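Local coordinates for dihydrofolate reductase (Moritella profunda, PDB 3IA4), which catalyses the NADPH-dependent reduction of 7,8-dihydrofolate to 5,6,7,8-tetrahydrofolate, probably a key step in folate metabolism, at residues Y133-E139 with F155-V161. Sequence-based numbering, arbitrary orientation.
Sequences YNWQEIE and FSLLERV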
loop_
_atom_site.group_PDB
_atom_site.type_symbol
_atom_site.label_atom_id
_atom_site.label_comp_id
_atom_site.label_asym_id
_atom_site.label_seq_id
_atom_site.Cartn_x
_atom_site.Cartn_y
_atom_site.Cartn_z
ATOM N N TYR A 133 17.666 -4.383 -0.179
ATOM C CA TYR A 133 17.645 -5.282 0.997
ATOM C C TYR A 133 17.404 -6.750 0.577
ATOM O O TYR A 133 17.149 -7.055 -0.592
ATOM C CB TYR A 133 16.525 -4.842 1.947
ATOM C CG TYR A 133 16.665 -3.435 2.445
ATOM C CD1 TYR A 133 15.591 -2.581 2.441
ATOM C CD2 TYR A 133 17.876 -2.964 2.944
ATOM C CE1 TYR A 133 15.662 -1.285 2.930
ATOM C CE2 TYR A 133 17.966 -1.649 3.442
ATOM C CZ TYR A 133 16.844 -0.828 3.431
ATOM O OH TYR A 133 16.930 0.476 3.924
ATOM N N ASN A 134 17.569 -7.642 1.537
ATOM C CA ASN A 134 17.347 -9.071 1.338
ATOM C C ASN A 134 16.000 -9.528 1.907
ATOM O O ASN A 134 15.647 -9.110 2.980
ATOM C CB ASN A 134 18.464 -9.896 2.028
ATOM C CG ASN A 134 19.844 -9.610 1.438
ATOM O OD1 ASN A 134 20.007 -9.507 0.217
ATOM N ND2 ASN A 134 20.845 -9.514 2.316
ATOM N N TRP A 135 15.331 -10.462 1.219
ATOM C CA TRP A 135 13.914 -10.852 1.519
ATOM C C TRP A 135 13.779 -12.338 1.305
ATOM O O TRP A 135 14.530 -12.948 0.520
ATOM C CB TRP A 135 12.904 -10.154 0.563
ATOM C CG TRP A 135 13.041 -8.661 0.591
ATOM C CD1 TRP A 135 13.885 -7.879 -0.222
ATOM C CD2 TRP A 135 12.399 -7.759 1.504
ATOM N NE1 TRP A 135 13.745 -6.541 0.145
ATOM C CE2 TRP A 135 12.851 -6.451 1.195
ATOM C CE3 TRP A 135 11.482 -7.924 2.561
ATOM C CZ2 TRP A 135 12.386 -5.331 1.896
ATOM C CZ3 TRP A 135 11.018 -6.834 3.244
ATOM C CH2 TRP A 135 11.480 -5.528 2.919
ATOM N N GLN A 136 12.803 -12.931 1.969
ATOM C CA GLN A 136 12.443 -14.279 1.561
ATOM C C GLN A 136 10.946 -14.289 1.336
ATOM O O GLN A 136 10.198 -13.661 2.076
ATOM C CB GLN A 136 12.819 -15.289 2.622
ATOM C CG GLN A 136 12.122 -15.104 3.913
ATOM C CD GLN A 136 12.439 -16.265 4.857
ATOM O OE1 GLN A 136 13.119 -16.094 5.866
ATOM N NE2 GLN A 136 11.961 -17.453 4.509
ATOM N N GLU A 137 10.537 -14.972 0.291
ATOM C CA GLU A 137 9.102 -15.021 -0.029
ATOM C C GLU A 137 8.405 -16.033 0.862
ATOM O O GLU A 137 8.912 -17.160 1.007
ATOM C CB GLU A 137 8.932 -15.349 -1.503
ATOM C CG GLU A 137 7.490 -15.330 -1.944
ATOM C CD GLU A 137 7.356 -15.690 -3.392
ATOM O OE1 GLU A 137 7.647 -16.870 -3.735
ATOM O OE2 GLU A 137 6.950 -14.807 -4.198
ATOM N N ILE A 138 7.299 -15.656 1.519
ATOM C CA ILE A 138 6.620 -16.621 2.374
ATOM C C ILE A 138 5.190 -16.952 1.928
ATOM O O ILE A 138 4.542 -17.821 2.565
ATOM C CB ILE A 138 6.529 -16.171 3.809
ATOM C CG1 ILE A 138 5.806 -14.829 3.893
ATOM C CG2 ILE A 138 7.919 -16.078 4.428
ATOM C CD1 ILE A 138 5.696 -14.306 5.347
ATOM N N GLU A 139 4.672 -16.251 0.911
ATOM C CA GLU A 139 3.333 -16.547 0.336
ATOM C C GLU A 139 3.336 -16.058 -1.098
ATOM O O GLU A 139 4.042 -15.094 -1.436
ATOM C CB GLU A 139 2.187 -15.823 1.062
ATOM C CG GLU A 139 2.015 -16.271 2.489
ATOM C CD GLU A 139 0.594 -16.075 2.984
ATOM O OE1 GLU A 139 0.213 -16.767 3.975
ATOM O OE2 GLU A 139 -0.133 -15.243 2.377
ATOM N N PHE A 155 0.795 -12.178 -6.798
ATOM C CA PHE A 155 1.079 -11.730 -5.423
ATOM C C PHE A 155 2.323 -12.378 -4.836
ATOM O O PHE A 155 2.550 -13.567 -5.007
ATOM C CB PHE A 155 -0.121 -12.115 -4.581
ATOM C CG PHE A 155 0.054 -11.769 -3.154
ATOM C CD1 PHE A 155 0.149 -10.419 -2.788
ATOM C CD2 PHE A 155 0.229 -12.755 -2.180
ATOM C CE1 PHE A 155 0.376 -10.056 -1.466
ATOM C CE2 PHE A 155 0.448 -12.391 -0.824
ATOM C CZ PHE A 155 0.532 -11.049 -0.484
ATOM N N SER A 156 3.140 -11.595 -4.119
ATOM C CA SER A 156 4.320 -12.135 -3.470
ATOM C C SER A 156 4.418 -11.475 -2.104
ATOM O O SER A 156 4.523 -10.240 -2.027
ATOM C CB SER A 156 5.546 -11.777 -4.344
ATOM O OG SER A 156 6.774 -12.083 -3.738
ATOM N N LEU A 157 4.409 -12.276 -1.037
ATOM C CA LEU A 157 4.601 -11.740 0.275
ATOM C C LEU A 157 6.044 -11.971 0.699
ATOM O O LEU A 157 6.513 -13.117 0.797
ATOM C CB LEU A 157 3.524 -12.319 1.215
ATOM C CG LEU A 157 3.565 -11.978 2.696
ATOM C CD1 LEU A 157 3.944 -10.620 3.012
ATOM C CD2 LEU A 157 2.198 -12.338 3.353
ATOM N N LEU A 158 6.781 -10.865 0.843
ATOM C CA LEU A 158 8.185 -10.939 1.246
ATOM C C LEU A 158 8.394 -10.581 2.707
ATOM O O LEU A 158 7.810 -9.602 3.233
ATOM C CB LEU A 158 9.038 -9.984 0.418
ATOM C CG LEU A 158 8.975 -10.072 -1.099
ATOM C CD1 LEU A 158 9.869 -9.029 -1.720
ATOM C CD2 LEU A 158 9.453 -11.470 -1.485
ATOM N N GLU A 159 9.304 -11.319 3.337
ATOM C CA GLU A 159 9.700 -11.059 4.711
ATOM C C GLU A 159 11.139 -10.600 4.718
ATOM O O GLU A 159 11.985 -11.239 4.093
ATOM C CB GLU A 159 9.576 -12.391 5.464
ATOM C CG GLU A 159 9.577 -12.327 6.920
ATOM C CD GLU A 159 9.439 -13.745 7.479
ATOM O OE1 GLU A 159 10.336 -14.573 7.207
ATOM O OE2 GLU A 159 8.419 -14.022 8.153
ATOM N N ARG A 160 11.431 -9.519 5.449
ATOM C CA ARG A 160 12.799 -9.011 5.536
ATOM C C ARG A 160 13.697 -10.046 6.194
ATOM O O ARG A 160 13.323 -10.655 7.212
ATOM C CB ARG A 160 12.825 -7.657 6.283
ATOM C CG ARG A 160 14.177 -7.043 6.352
ATOM C CD ARG A 160 14.632 -6.338 5.079
ATOM N NE ARG A 160 16.037 -5.946 5.298
ATOM C CZ ARG A 160 16.447 -4.786 5.791
ATOM N NH1 ARG A 160 17.785 -4.588 5.998
ATOM N NH2 ARG A 160 15.582 -3.822 6.109
ATOM N N VAL A 161 14.875 -10.261 5.596
ATOM C CA VAL A 161 15.955 -11.073 6.195
ATOM C C VAL A 161 17.112 -10.169 6.588
ATOM O O VAL A 161 17.606 -9.420 5.746
ATOM C CB VAL A 161 16.462 -12.139 5.148
ATOM C CG1 VAL A 161 17.595 -13.000 5.723
ATOM C CG2 VAL A 161 15.320 -13.010 4.692
HETATM O O HOH W 1 18.575 -7.137 4.168
HETATM O O HOH W 2 20.470 -10.215 5.186
#
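The C-terminal β-hairpin of the dihydrofolate reductase fold closes one side of the main sheet here: W135-E139, on the edge strand, runs antiparallel to F155-R160, whose backbone also bonds to strand 111-117. Q136 and E159 form a hydrogen-bonded pair, Q136 N to E159 O and E159 N to Q136 O, each 2.8 Å. V161 N continues the pairing to N134 O. Further along, within the edge strand, I138 and E139 form a β-bulge opposite L157: I138 N donates a hydrogen bond to L157 O, while L157 N turns to E139 O. I138 CG1 then rests on L157 CG, 3.8 Å away.

On the face shared by W135, E137, L158 and R160, the indole is sandwiched. L158 CD1 lies over one side, and R160 CD sits on the opposite side as a CH-π contact, 3.9 Å from the centroid of the six-membered ring of W135. W135 NE1 is held by Y130 O. R160 leaves its backbone with CG anti to N (chi1 -177°) and bends at chi2 (79°), which carries the guanidinium past the tryptophan onto Y133. There it lies flat on the phenol ring, planes only 10° apart, with R160 CZ 3.9 Å from the Y133 ring centroid. R160 NE donates to a water, 3.0 Å away, that also bonds to N134 N and V161 O. Replacing R160 by an alanine would probably leave the Y133 ring without its cation-π partner, one face of the indole without the CD methylene, and the shared water without one donor. S156 OG donates to the anti lone pair of E137 OE2, 2.8 Å away.

At the open end of the hairpin, beside the last modelled residues, one arginine thus ties the loop residue Y133 to the last strand, its methylene on indole and its charged guanidinium over the phenol face.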